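PDB 6HLX: AgaA from Rhizobium radiobacter, which binds the plant-tumour opine agropinic acid as the periplasmic binding protein of an ABC transporter, supporting its import into the bacterial cell. Local coordinates for residues Leu4-Ser9 with Thr463-Met468; Gly25-Leu30 with Val191-Tyr196; Ile32-Val37 with Ser476-Glu481; Ala141-Lys146 with Ala154-Gly159; Lys162-Thr167 with Glu171-Lys176. One frame throughout, in Å; residues are numbered along the deposited sequence.

Contact 1: residues Leu4-Ser9 with Thr463-Met468; sequences LYFGLS and TGFTNM
Phe-6 and Phe-465 make the direct contact between residues 4-9 and residues 463-468, and they meet as an aromatic pair. Their rings form an offset edge-to-face stack in which the edge of Phe-6 is directed toward the face of Phe-465, with centroids 5.6 Å apart and planes inclined at 72°. The offset matters: the rim of Phe-6 comes in obliquely toward the outer end of the other ring, whereas Phe-465 CE1 sits at the edge of Phe-6, near its plane. This placement probably adds a modest electrostatic term to dispersion.

The apolar contact itself is narrow. Phe-6 CE2 lies 3.7 Å from Phe-465 CE1 and 3.8 Å from Phe-465 CZ, while Phe-6 CZ is 4.0 Å from Phe-465 CZ. Both side chains have CG anti to the backbone N (chi1 -166° and -172°), and each reaches toward the other across a gap of 11.1 Å between Phe-6 CA and Phe-465 CA. They cross at about a right angle, and no hydrogen bond links the two segments.

Further apolar and aromatic neighbours enclose the pair. Ile-213 touches both phenylalanines, Tyr-193 meets the ring of Phe-6, and Tyr-456 adds a second edge-to-face partner to Phe-465. Strand 3-8 runs between strands 190-195 and 213-214 of a mixed sheet, so the stack joins the loop after strand 462-463 to the face of that sheet on which helix 23-32 packs, bringing the N-terminal strand and a late loop of the chain together within the periplasmic-binding-protein fold.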
# COMPACT_ATOMS: atom_id res chain seq x y z
N LEU A 4 19.69 -11.92 9.87
CA LEU A 4 18.31 -12.05 10.30
C LEU A 4 17.52 -12.76 9.21
O LEU A 4 17.69 -12.45 8.03
CB LEU A 4 17.73 -10.66 10.60
CG LEU A 4 16.32 -10.62 11.23
CD1 LEU A 4 16.19 -9.52 12.24
CD2 LEU A 4 15.24 -10.51 10.16
N TYR A 5 16.67 -13.72 9.60
CA TYR A 5 15.79 -14.43 8.66
C TYR A 5 14.40 -13.85 8.88
O TYR A 5 13.88 -13.86 10.01
CB TYR A 5 15.80 -15.94 8.93
CG TYR A 5 17.13 -16.64 8.72
CD1 TYR A 5 18.16 -16.05 7.99
CD2 TYR A 5 17.35 -17.92 9.23
CE1 TYR A 5 19.39 -16.69 7.82
CE2 TYR A 5 18.56 -18.58 9.03
CZ TYR A 5 19.57 -17.98 8.30
OH TYR A 5 20.76 -18.64 8.09
N PHE A 6 13.81 -13.34 7.79
CA PHE A 6 12.52 -12.63 7.82
C PHE A 6 11.51 -13.44 7.00
O PHE A 6 11.69 -13.60 5.79
CB PHE A 6 12.73 -11.25 7.20
CG PHE A 6 11.65 -10.21 7.41
CD1 PHE A 6 10.37 -10.39 6.89
CD2 PHE A 6 11.93 -9.02 8.07
CE1 PHE A 6 9.38 -9.40 7.05
CE2 PHE A 6 10.96 -8.02 8.20
CZ PHE A 6 9.69 -8.22 7.70
N GLY A 7 10.49 -13.94 7.66
CA GLY A 7 9.46 -14.74 7.02
C GLY A 7 8.41 -13.86 6.39
O GLY A 7 7.58 -13.27 7.10
N LEU A 8 8.43 -13.75 5.05
CA LEU A 8 7.43 -12.96 4.31
C LEU A 8 6.18 -13.82 4.01
O LEU A 8 6.28 -15.03 3.80
CB LEU A 8 8.00 -12.49 2.95
CG LEU A 8 9.10 -11.44 2.91
CD1 LEU A 8 9.58 -11.29 1.46
CD2 LEU A 8 8.63 -10.10 3.49
N SER A 9 5.01 -13.14 3.86
CA SER A 9 3.75 -13.81 3.56
C SER A 9 3.63 -14.29 2.12
O SER A 9 2.62 -14.91 1.76
CB SER A 9 2.56 -12.92 3.93
OG SER A 9 2.56 -11.77 3.10
N THR A 463 15.51 -6.48 18.12
CA THR A 463 15.11 -5.12 18.52
C THR A 463 15.24 -4.22 17.32
O THR A 463 15.88 -4.60 16.34
CB THR A 463 15.98 -4.58 19.69
OG1 THR A 463 17.35 -4.56 19.28
CG2 THR A 463 15.83 -5.38 21.01
N GLY A 464 14.66 -3.03 17.40
CA GLY A 464 14.83 -2.03 16.35
C GLY A 464 13.98 -2.23 15.12
O GLY A 464 14.17 -1.50 14.16
N PHE A 465 13.09 -3.25 15.09
CA PHE A 465 12.16 -3.38 13.97
C PHE A 465 10.87 -2.69 14.43
O PHE A 465 10.41 -2.94 15.55
CB PHE A 465 11.89 -4.84 13.54
CG PHE A 465 11.08 -4.90 12.25
CD1 PHE A 465 11.70 -4.75 11.01
CD2 PHE A 465 9.69 -5.05 12.29
CE1 PHE A 465 10.95 -4.75 9.83
CE2 PHE A 465 8.94 -5.06 11.11
CZ PHE A 465 9.57 -4.90 9.88
N THR A 466 10.29 -1.85 13.56
CA THR A 466 9.12 -1.06 13.91
C THR A 466 7.97 -1.35 12.97
O THR A 466 8.12 -1.25 11.75
CB THR A 466 9.46 0.46 13.82
OG1 THR A 466 10.56 0.75 14.68
CG2 THR A 466 8.28 1.36 14.23
N ASN A 467 6.82 -1.65 13.56
CA ASN A 467 5.56 -1.79 12.79
C ASN A 467 5.10 -0.31 12.69
O ASN A 467 4.64 0.28 13.68
CB ASN A 467 4.54 -2.64 13.56
CG ASN A 467 3.31 -2.91 12.71
OD1 ASN A 467 3.11 -2.29 11.66
ND2 ASN A 467 2.48 -3.84 13.15
N MET A 468 5.37 0.32 11.54
CA MET A 468 5.21 1.77 11.35
C MET A 468 3.75 2.22 11.48
O MET A 468 2.82 1.43 11.29
CB MET A 468 5.91 2.25 10.08
CG MET A 468 7.46 2.28 10.31
SD MET A 468 8.45 2.49 8.81
CE MET A 468 7.78 4.02 8.16

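Contact 2: residues Gly25-Leu30 with Val191-Tyr196; sequences GRTVKL and VHYVFY. With ZN (zinc ion), chain N.
Thr-27 and Val-28 meet Tyr-193 where a helix lies against a beta-sheet, residues 25-30 belonging to helix 23-32 and residues 191-196 to strand 190-195. Val-28 has CG1 anti to the backbone N (chi1 179°), which brings CG2 over one face of the tyrosine in a CH-pi contact, 4.2 Å from the ring centroid and 24° off the normal, displaced toward the CG end. Val-191 CG1 covers the opposite face, so the ring is held between two valines, one of them from its own strand.

Thr-27 approaches obliquely. Its hydroxyl is engaged by Thr-23 O, and its methyl CG2 rests 3.9 Å from Tyr-193 CE1. A water links the tyrosine hydroxyl to the helix backbone: it accepts from Tyr-193 OH at 2.7 Å and donates to Thr-27 O at 2.8 Å.

Strand alternation sends the preceding side chain to the other face of the sheet, where His-192 ND1 binds a zinc ion at 2.0 Å alongside Glu-171, and NE2 is held by Glu-190. Strand 190-195 is flanked by strands 171-176 and 3-8, and Val-28 also touches Ile-172 and Leu-8 on them, so the helix spans all three.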
# COMPACT_ATOMS: atom_id res chain seq x y z
N GLY A 25 6.76 -7.63 -1.88
CA GLY A 25 7.70 -6.97 -2.77
C GLY A 25 8.17 -5.64 -2.19
O GLY A 25 9.37 -5.34 -2.22
N ARG A 26 7.25 -4.85 -1.60
CA ARG A 26 7.62 -3.57 -0.98
C ARG A 26 8.63 -3.75 0.14
O ARG A 26 9.58 -2.97 0.24
CB ARG A 26 6.38 -2.87 -0.43
CG ARG A 26 5.55 -2.28 -1.55
CD ARG A 26 4.28 -1.69 -1.00
NE ARG A 26 3.98 -0.46 -1.73
CZ ARG A 26 2.94 0.33 -1.47
NH1 ARG A 26 2.05 -0.02 -0.54
NH2 ARG A 26 2.79 1.47 -2.13
N THR A 27 8.44 -4.78 1.01
CA THR A 27 9.33 -5.02 2.16
C THR A 27 10.78 -5.25 1.67
O THR A 27 11.70 -4.69 2.25
CB THR A 27 8.81 -6.22 3.00
OG1 THR A 27 7.48 -5.90 3.43
CG2 THR A 27 9.72 -6.54 4.21
N VAL A 28 10.96 -6.03 0.57
CA VAL A 28 12.29 -6.27 0.02
C VAL A 28 12.82 -4.97 -0.62
O VAL A 28 13.97 -4.58 -0.38
CB VAL A 28 12.33 -7.47 -0.96
CG1 VAL A 28 13.74 -7.67 -1.52
CG2 VAL A 28 11.83 -8.76 -0.27
N LYS A 29 11.98 -4.28 -1.39
CA LYS A 29 12.41 -3.02 -2.04
C LYS A 29 12.89 -1.99 -1.02
O LYS A 29 13.86 -1.27 -1.28
CB LYS A 29 11.27 -2.38 -2.84
CG LYS A 29 11.04 -3.08 -4.17
CD LYS A 29 10.18 -2.27 -5.16
CE LYS A 29 8.79 -1.96 -4.62
NZ LYS A 29 7.88 -1.45 -5.69
N LEU A 30 12.24 -1.93 0.16
CA LEU A 30 12.59 -0.93 1.18
C LEU A 30 13.89 -1.25 1.94
O LEU A 30 14.42 -0.40 2.66
CB LEU A 30 11.40 -0.67 2.11
CG LEU A 30 10.21 -0.03 1.40
CD1 LEU A 30 8.97 -0.09 2.26
CD2 LEU A 30 10.51 1.42 0.93
N VAL A 191 20.18 -10.05 5.51
CA VAL A 191 18.79 -10.39 5.79
C VAL A 191 18.40 -11.39 4.71
O VAL A 191 18.66 -11.15 3.52
CB VAL A 191 17.82 -9.18 5.83
CG1 VAL A 191 16.43 -9.62 6.30
CG2 VAL A 191 18.35 -8.08 6.76
N HIS A 192 17.82 -12.52 5.12
CA HIS A 192 17.29 -13.52 4.19
C HIS A 192 15.76 -13.40 4.31
O HIS A 192 15.18 -13.66 5.38
CB HIS A 192 17.79 -14.94 4.55
CG HIS A 192 19.28 -15.08 4.50
ND1 HIS A 192 19.88 -16.24 4.05
CD2 HIS A 192 20.25 -14.21 4.89
CE1 HIS A 192 21.19 -16.04 4.16
NE2 HIS A 192 21.46 -14.84 4.69
N TYR A 193 15.12 -12.97 3.23
CA TYR A 193 13.65 -12.83 3.17
C TYR A 193 13.13 -14.16 2.63
O TYR A 193 13.29 -14.42 1.44
CB TYR A 193 13.25 -11.65 2.24
CG TYR A 193 13.62 -10.31 2.83
CD1 TYR A 193 12.77 -9.66 3.73
CD2 TYR A 193 14.81 -9.68 2.49
CE1 TYR A 193 13.12 -8.43 4.30
CE2 TYR A 193 15.17 -8.44 3.04
CZ TYR A 193 14.33 -7.84 3.97
OH TYR A 193 14.71 -6.64 4.53
N VAL A 194 12.57 -14.99 3.50
CA VAL A 194 12.13 -16.36 3.18
C VAL A 194 10.61 -16.35 2.94
O VAL A 194 9.86 -15.78 3.73
CB VAL A 194 12.52 -17.33 4.32
CG1 VAL A 194 12.21 -18.78 3.94
CG2 VAL A 194 14.01 -17.18 4.69
N PHE A 195 10.18 -17.01 1.89
CA PHE A 195 8.77 -16.97 1.50
C PHE A 195 7.95 -18.06 2.15
O PHE A 195 8.22 -19.25 1.91
CB PHE A 195 8.66 -17.09 -0.04
CG PHE A 195 9.68 -16.25 -0.79
CD1 PHE A 195 9.89 -14.91 -0.46
CD2 PHE A 195 10.37 -16.78 -1.88
CE1 PHE A 195 10.83 -14.14 -1.16
CE2 PHE A 195 11.29 -15.99 -2.60
CZ PHE A 195 11.52 -14.69 -2.23
N TYR A 196 6.94 -17.67 2.94
CA TYR A 196 6.01 -18.61 3.58
C TYR A 196 4.58 -18.26 3.17
O TYR A 196 3.92 -17.48 3.86
CB TYR A 196 6.15 -18.58 5.11
CG TYR A 196 7.44 -19.15 5.63
CD1 TYR A 196 7.55 -20.51 5.93
CD2 TYR A 196 8.52 -18.33 5.92
CE1 TYR A 196 8.73 -21.04 6.45
CE2 TYR A 196 9.70 -18.84 6.45
CZ TYR A 196 9.81 -20.20 6.69
OH TYR A 196 10.98 -20.71 7.22
ZN ZN N . 19.07 -17.97 3.40
O HOH W 1 12.80 -4.79 4.83

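Contact 3: residues Ile32-Val37 with Ser476-Glu481; sequences IHRGLV and SGLSIE
Arg-34 and Glu-481 form a buried salt bridge that joins the connection between helix 23-32 and strand 37-39 to the 3-10 segment 476-481, in the C-terminal part of this periplasmic binding protein. Arg-34 NH2 stands 3.1 Å from Glu-481 OE1, and the hydrogen bond within the ion pair is weak, bent to 143° at the proton. Guanidinium and carboxylate planes are turned 72° apart, so the groups do not lie flat together. The carboxylate has other partners: Tyr-180 OH bonds OE1, and Lys-182 forms a salt bridge with OE2, which would probably favour the ionised acid.

The same NH2 donates to a water at 2.8 Å, and that water donates to Leu-478 O, also at 2.8 Å. Arg-34 NH1 binds His-33 O at 2.8 Å as well as Leu-30 O, tying the guanidinium to carbonyls in the last turn of helix 23-32 and just beyond it. A bend at chi2 (-65°) helps turn the arginine chain toward these partners.

Packing completes the contact, with Leu-478 CD2 lying over one guanidinium face, 3.5 Å from Arg-34 NH1. Within the 3-10 turn, Ser-476 O accepts from both Ser-479 N at 2.9 Å and Ser-479 OG at 2.8 Å.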
# COMPACT_ATOMS: atom_id res chain seq x y z
N ILE A 32 16.58 -2.41 -0.02
CA ILE A 32 17.58 -2.18 -1.08
C ILE A 32 17.53 -0.78 -1.68
O ILE A 32 18.50 -0.38 -2.33
CB ILE A 32 17.29 -3.24 -2.19
CG1 ILE A 32 17.59 -4.67 -1.68
CG2 ILE A 32 18.00 -2.95 -3.54
CD1 ILE A 32 16.82 -5.76 -2.61
N HIS A 33 16.39 -0.09 -1.56
CA HIS A 33 16.22 1.18 -2.27
C HIS A 33 15.91 2.36 -1.38
O HIS A 33 15.37 2.19 -0.30
CB HIS A 33 15.07 1.03 -3.30
CG HIS A 33 15.39 0.10 -4.44
ND1 HIS A 33 16.35 0.42 -5.38
CD2 HIS A 33 14.81 -1.08 -4.78
CE1 HIS A 33 16.36 -0.59 -6.23
NE2 HIS A 33 15.44 -1.51 -5.91
N ARG A 34 16.13 3.58 -1.93
CA ARG A 34 15.80 4.84 -1.28
C ARG A 34 15.29 5.81 -2.33
O ARG A 34 15.73 5.75 -3.49
CB ARG A 34 17.06 5.43 -0.58
CG ARG A 34 17.42 4.76 0.76
CD ARG A 34 16.33 5.01 1.80
NE ARG A 34 16.55 4.35 3.09
CZ ARG A 34 16.15 3.11 3.40
NH1 ARG A 34 15.56 2.35 2.48
NH2 ARG A 34 16.36 2.63 4.61
N GLY A 35 14.41 6.72 -1.92
CA GLY A 35 13.93 7.81 -2.77
C GLY A 35 14.58 9.11 -2.37
O GLY A 35 15.51 9.13 -1.55
N LEU A 36 14.07 10.24 -2.92
CA LEU A 36 14.56 11.56 -2.53
C LEU A 36 14.27 11.75 -1.04
O LEU A 36 15.10 12.25 -0.29
CB LEU A 36 13.82 12.64 -3.34
CG LEU A 36 14.21 12.69 -4.82
CD1 LEU A 36 13.18 13.50 -5.63
CD2 LEU A 36 15.65 13.18 -4.99
N VAL A 37 13.09 11.26 -0.63
CA VAL A 37 12.61 11.26 0.75
C VAL A 37 11.95 9.90 1.02
O VAL A 37 11.53 9.22 0.08
CB VAL A 37 11.59 12.40 1.00
CG1 VAL A 37 12.26 13.77 0.97
CG2 VAL A 37 10.41 12.34 0.02
N SER A 476 6.82 -0.81 6.75
CA SER A 476 7.62 -1.19 7.93
C SER A 476 8.99 -1.79 7.58
O SER A 476 9.92 -1.70 8.40
CB SER A 476 6.86 -2.14 8.84
OG SER A 476 5.69 -1.52 9.37
N GLY A 477 9.11 -2.36 6.37
CA GLY A 477 10.40 -2.90 5.91
C GLY A 477 11.51 -1.86 5.91
O GLY A 477 12.69 -2.21 6.02
N LEU A 478 11.15 -0.55 5.85
CA LEU A 478 12.17 0.52 5.98
C LEU A 478 12.95 0.40 7.30
O LEU A 478 14.15 0.71 7.35
CB LEU A 478 11.49 1.89 5.98
CG LEU A 478 11.13 2.46 4.62
CD1 LEU A 478 10.12 3.62 4.75
CD2 LEU A 478 12.40 2.95 3.90
N SER A 479 12.27 -0.02 8.38
CA SER A 479 12.88 -0.09 9.71
C SER A 479 13.96 -1.19 9.84
O SER A 479 14.64 -1.26 10.87
CB SER A 479 11.81 -0.22 10.79
OG SER A 479 11.30 -1.54 10.86
N ILE A 480 14.14 -2.05 8.79
CA ILE A 480 15.18 -3.10 8.85
C ILE A 480 16.59 -2.48 9.02
O ILE A 480 17.49 -3.14 9.52
CB ILE A 480 15.09 -4.06 7.63
CG1 ILE A 480 15.83 -5.44 7.89
CG2 ILE A 480 15.58 -3.40 6.32
CD1 ILE A 480 15.04 -6.40 8.86
N GLU A 481 16.77 -1.22 8.60
CA GLU A 481 18.09 -0.59 8.74
C GLU A 481 18.46 -0.31 10.21
O GLU A 481 19.62 -0.01 10.49
CB GLU A 481 18.19 0.70 7.91
CG GLU A 481 17.33 1.85 8.42
CD GLU A 481 17.56 3.16 7.67
OE1 GLU A 481 18.44 3.18 6.78
OE2 GLU A 481 16.87 4.15 7.97
O HOH W 2 15.65 -0.05 5.14

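Contact 4: residues Ala141-Lys146 with Ala154-Gly159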
# COMPACT_ATOMS: atom_id res chain seq x y z
N ALA A 141 20.36 5.86 -13.99
CA ALA A 141 19.97 6.08 -15.38
C ALA A 141 20.67 5.08 -16.33
O ALA A 141 20.03 4.53 -17.23
CB ALA A 141 20.30 7.51 -15.79
N ALA A 142 21.98 4.84 -16.11
CA ALA A 142 22.77 3.92 -16.96
C ALA A 142 22.29 2.48 -16.77
O ALA A 142 22.32 1.68 -17.71
CB ALA A 142 24.25 4.02 -16.61
N TRP A 143 21.82 2.15 -15.53
CA TRP A 143 21.31 0.81 -15.24
C TRP A 143 19.99 0.62 -15.99
O TRP A 143 19.79 -0.45 -16.58
CB TRP A 143 21.12 0.59 -13.73
CG TRP A 143 20.67 -0.81 -13.37
CD1 TRP A 143 21.47 -1.88 -13.07
CD2 TRP A 143 19.32 -1.27 -13.30
NE1 TRP A 143 20.68 -2.97 -12.76
CE2 TRP A 143 19.36 -2.62 -12.90
CE3 TRP A 143 18.07 -0.65 -13.48
CZ2 TRP A 143 18.20 -3.40 -12.77
CZ3 TRP A 143 16.92 -1.43 -13.37
CH2 TRP A 143 16.99 -2.78 -13.01
N LEU A 144 19.08 1.64 -15.96
CA LEU A 144 17.80 1.58 -16.66
C LEU A 144 17.99 1.41 -18.17
O LEU A 144 17.27 0.63 -18.78
CB LEU A 144 16.96 2.84 -16.42
CG LEU A 144 16.19 2.93 -15.11
CD1 LEU A 144 15.59 4.32 -14.92
CD2 LEU A 144 15.10 1.86 -15.02
N ALA A 145 18.95 2.15 -18.77
CA ALA A 145 19.23 2.09 -20.20
C ALA A 145 19.66 0.69 -20.62
O ALA A 145 19.20 0.18 -21.64
CB ALA A 145 20.32 3.10 -20.56
N LYS A 146 20.54 0.06 -19.83
CA LYS A 146 21.04 -1.29 -20.13
C LYS A 146 19.99 -2.38 -19.88
O LYS A 146 19.97 -3.38 -20.60
CB LYS A 146 22.32 -1.57 -19.31
CG LYS A 146 23.05 -2.84 -19.71
CD LYS A 146 24.27 -3.09 -18.85
CE LYS A 146 24.85 -4.46 -19.12
NZ LYS A 146 24.95 -5.26 -17.88
N ALA A 154 19.18 -8.09 -12.00
CA ALA A 154 19.48 -7.96 -10.57
C ALA A 154 19.38 -6.49 -10.13
O ALA A 154 19.98 -5.62 -10.76
CB ALA A 154 20.86 -8.51 -10.25
N PRO A 155 18.60 -6.20 -9.08
CA PRO A 155 18.43 -4.79 -8.67
C PRO A 155 19.70 -4.07 -8.24
O PRO A 155 20.59 -4.66 -7.59
CB PRO A 155 17.49 -4.89 -7.47
CG PRO A 155 16.73 -6.15 -7.70
CD PRO A 155 17.75 -7.09 -8.28
N VAL A 156 19.78 -2.78 -8.61
CA VAL A 156 20.86 -1.88 -8.18
C VAL A 156 20.16 -0.66 -7.57
O VAL A 156 19.36 -0.02 -8.25
CB VAL A 156 21.86 -1.50 -9.30
CG1 VAL A 156 22.81 -0.40 -8.81
CG2 VAL A 156 22.66 -2.72 -9.76
N GLY A 157 20.43 -0.39 -6.30
CA GLY A 157 19.79 0.73 -5.62
C GLY A 157 20.75 1.52 -4.75
O GLY A 157 21.98 1.38 -4.86
N ALA A 158 20.18 2.36 -3.90
CA ALA A 158 20.96 3.23 -3.01
C ALA A 158 20.62 2.97 -1.53
O ALA A 158 21.04 3.73 -0.66
CB ALA A 158 20.73 4.70 -3.38
N GLY A 159 19.90 1.89 -1.26
CA GLY A 159 19.47 1.56 0.10
C GLY A 159 20.53 0.92 0.97
O GLY A 159 21.64 0.66 0.51
O HOH W 3 22.01 -5.67 -12.58
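Trp-143 brings the short helix 141-146 against the chain that follows it, meeting Ala-154, Pro-155 and Val-156. The helix opens at Ala-141, whose N is hydrogen-bonded to Asp-81 OD1 and whose O accepts from Ala-145 N, closing the turn that carries Trp-143.

At Trp-143, CG is anti to the backbone N (chi1 -176°), and the indole extends from the helix toward residues 154-156. Val-156 lies over one face of the five-membered ring: its CB makes a CH-pi contact 4.1 Å from the centroid, 25° off the normal, and its CG2 comes within 3.6 Å of Trp-143 CD1. The polar edge of the indole is served differently. Trp-143 NE1 makes a long, weak hydrogen bond to Ala-154 O, 3.4 Å away and bent to 129°. A water in the ring plane bridges the same two atoms with shorter bonds, accepting from Trp-143 NE1 at 3.0 Å and donating to Ala-154 O at 2.7 Å. Pro-155 adds a looser touch, its CA 4.3 Å from Trp-143 CZ2.

Next along the helix, Leu-144 packs on Ala-84 and Arg-88 of helix 79-90. The facing loop leads into strand 161-167, where Phe-163 receives the side chains of Ala-154 and Pro-155; the contact thus sits at the surface between helix 79-90 and the edge strand of the mixed sheet.

Contact 5: residues Lys162-Thr167 with Glu171-Lys176. With ZN (zinc ion), chain N; SO4 (sulfate ion), chain V; EDO (1,2-ethanediol), chain Y.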
# COMPACT_ATOMS: atom_id res chain seq x y z
N LYS A 162 22.33 -4.42 -0.23
CA LYS A 162 22.55 -4.70 -1.65
C LYS A 162 21.89 -6.02 -1.95
O LYS A 162 21.94 -6.94 -1.13
CB LYS A 162 24.05 -4.88 -1.95
CG LYS A 162 24.98 -3.76 -1.53
CD LYS A 162 26.41 -4.00 -2.01
CE LYS A 162 27.18 -5.01 -1.18
NZ LYS A 162 28.61 -5.05 -1.59
N PHE A 163 21.32 -6.16 -3.15
CA PHE A 163 20.73 -7.43 -3.57
C PHE A 163 21.86 -8.46 -3.70
O PHE A 163 22.91 -8.18 -4.31
CB PHE A 163 20.04 -7.25 -4.92
CG PHE A 163 19.46 -8.51 -5.52
CD1 PHE A 163 18.17 -8.92 -5.19
CD2 PHE A 163 20.17 -9.25 -6.46
CE1 PHE A 163 17.60 -10.06 -5.79
CE2 PHE A 163 19.62 -10.40 -7.04
CZ PHE A 163 18.34 -10.80 -6.70
N ALA A 164 21.67 -9.66 -3.11
CA ALA A 164 22.73 -10.68 -3.21
C ALA A 164 22.29 -11.90 -4.02
O ALA A 164 23.12 -12.47 -4.73
CB ALA A 164 23.24 -11.06 -1.84
N GLY A 165 21.00 -12.21 -4.01
CA GLY A 165 20.49 -13.33 -4.79
C GLY A 165 19.03 -13.61 -4.53
O GLY A 165 18.48 -13.18 -3.51
N TRP A 166 18.41 -14.32 -5.47
CA TRP A 166 17.01 -14.70 -5.34
C TRP A 166 16.90 -16.17 -5.75
O TRP A 166 17.18 -16.51 -6.90
CB TRP A 166 16.15 -13.82 -6.25
CG TRP A 166 14.65 -13.98 -6.19
CD1 TRP A 166 13.93 -15.01 -5.63
CD2 TRP A 166 13.70 -13.02 -6.66
NE1 TRP A 166 12.57 -14.76 -5.78
CE2 TRP A 166 12.41 -13.55 -6.41
CE3 TRP A 166 13.81 -11.76 -7.26
CZ2 TRP A 166 11.24 -12.84 -6.75
CZ3 TRP A 166 12.66 -11.08 -7.64
CH2 TRP A 166 11.39 -11.62 -7.39
N THR A 167 16.56 -17.04 -4.80
CA THR A 167 16.32 -18.45 -5.11
C THR A 167 14.81 -18.56 -5.29
O THR A 167 14.07 -18.44 -4.31
CB THR A 167 16.87 -19.34 -3.99
OG1 THR A 167 18.29 -19.17 -3.95
CG2 THR A 167 16.53 -20.83 -4.22
N GLU A 171 13.84 -17.83 -1.27
CA GLU A 171 14.24 -16.60 -0.57
C GLU A 171 14.96 -15.58 -1.43
O GLU A 171 15.52 -15.92 -2.48
CB GLU A 171 15.13 -16.93 0.65
CG GLU A 171 16.48 -17.55 0.30
CD GLU A 171 17.42 -17.70 1.48
OE1 GLU A 171 16.99 -17.46 2.63
OE2 GLU A 171 18.59 -18.08 1.26
N ILE A 172 15.01 -14.35 -0.93
CA ILE A 172 15.85 -13.27 -1.47
C ILE A 172 16.84 -12.94 -0.35
O ILE A 172 16.41 -12.74 0.79
CB ILE A 172 15.04 -12.02 -1.88
CG1 ILE A 172 14.20 -12.30 -3.15
CG2 ILE A 172 15.98 -10.79 -2.05
CD1 ILE A 172 13.02 -11.34 -3.37
N THR A 173 18.14 -12.91 -0.66
CA THR A 173 19.17 -12.54 0.32
C THR A 173 19.72 -11.16 -0.02
O THR A 173 19.97 -10.85 -1.19
CB THR A 173 20.27 -13.61 0.43
OG1 THR A 173 19.69 -14.90 0.66
CG2 THR A 173 21.29 -13.29 1.54
N VAL A 174 19.89 -10.31 0.99
CA VAL A 174 20.46 -8.97 0.83
C VAL A 174 21.62 -8.86 1.83
O VAL A 174 21.58 -9.51 2.89
CB VAL A 174 19.42 -7.84 0.98
CG1 VAL A 174 18.26 -8.02 -0.02
CG2 VAL A 174 18.91 -7.74 2.42
N LYS A 175 22.63 -8.04 1.49
CA LYS A 175 23.83 -7.91 2.32
C LYS A 175 24.08 -6.44 2.62
O LYS A 175 23.80 -5.59 1.78
CB LYS A 175 25.07 -8.44 1.58
CG LYS A 175 25.09 -9.95 1.36
CD LYS A 175 26.37 -10.38 0.64
CE LYS A 175 26.34 -11.85 0.31
NZ LYS A 175 27.31 -12.61 1.14
N LYS A 176 24.67 -6.14 3.78
CA LYS A 176 24.96 -4.77 4.17
C LYS A 176 25.75 -4.03 3.09
O LYS A 176 26.75 -4.54 2.59
CB LYS A 176 25.76 -4.79 5.50
CG LYS A 176 26.29 -3.42 5.95
CD LYS A 176 26.81 -3.50 7.37
CE LYS A 176 27.31 -2.15 7.83
NZ LYS A 176 27.49 -2.10 9.31
ZN ZN N . 19.07 -17.97 3.40
S SO4 V . 30.04 -2.14 -0.39
O1 SO4 V . 29.29 -2.96 0.61
O2 SO4 V . 31.48 -2.61 -0.44
O3 SO4 V . 30.07 -0.71 -0.01
O4 SO4 V . 29.44 -2.32 -1.72
C1 EDO Y . 17.33 -19.67 -8.80
O1 EDO Y . 16.08 -19.07 -8.73
C2 EDO Y . 17.09 -21.06 -8.29
O2 EDO Y . 16.29 -21.74 -9.23
O HOH W 4 19.39 -16.36 -2.24
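Trp-166 and Ile-172 face each other across a beta hairpin, strands 161-167 and 171-176, that is interrupted by a classic bulge. They are a non-hydrogen-bonded antiparallel pair, and the isoleucine lies over the face of the indole: CG1 is 3.5 Å from the five-membered ring centroid, 13° off its normal, while CD1 continues over the middle of the bicycle. With CG of Trp-166 anti to the backbone N (chi1 -175°), the indole stands where Ile-172 can cover its face; its NE1 is hydrogen-bonded to Glu-11 OE1. The other branch, Ile-172 CG2, touches Phe-163 CE1 at 4.1 Å, those side chains crossing at about a right angle. Phe-163, Trp-166, Ile-172 and Val-174 thus line one face of the hairpin, toward helix 23-32.

Lys-162, Thr-167, Glu-171, Thr-173 and Lys-175 point to the other face. There Lys-175 lays its methylenes along Ala-164 of the bulge, with CE 3.9 Å from Ala-164 CB, and its NZ goes on to Glu-190. Lys-162 NZ donates hydrogen bonds to a sulfate, probably from the crystallisation liquor, the one to O1 weak. Near the turn Glu-171 chelates zinc through both OE1 (2.3 Å) and OE2 (2.2 Å).

The bulge lies between these ends, where Ala-164 and Gly-165 together oppose one residue: Thr-173 O accepts from Ala-164 N at 2.8 Å and from Gly-165 N at 3.3 Å.

Contacts 1, 2 and 5 share one mixed sheet, in which strands 171-176, 190-195 and 3-8 are neighbours; contact 2 lies in the middle, its centre about 9 Å from the centres of both others. Contacts 2 and 5 also share a zinc ion. Contact 3 is tied to contact 1 by Ser-476 OG and Met-468 N, 2.9 Å apart, and to contact 4 by Ile-32 O and Gly-159 N, also 2.9 Å apart, while Ile-32 CD1 of contact 3 packs on Val-174 CG1 of contact 5 at 3.7 Å. Agropinic acid lies beyond this framework, about 9 Å from the side chain of Thr-27 and about 12 Å from that of Phe-6.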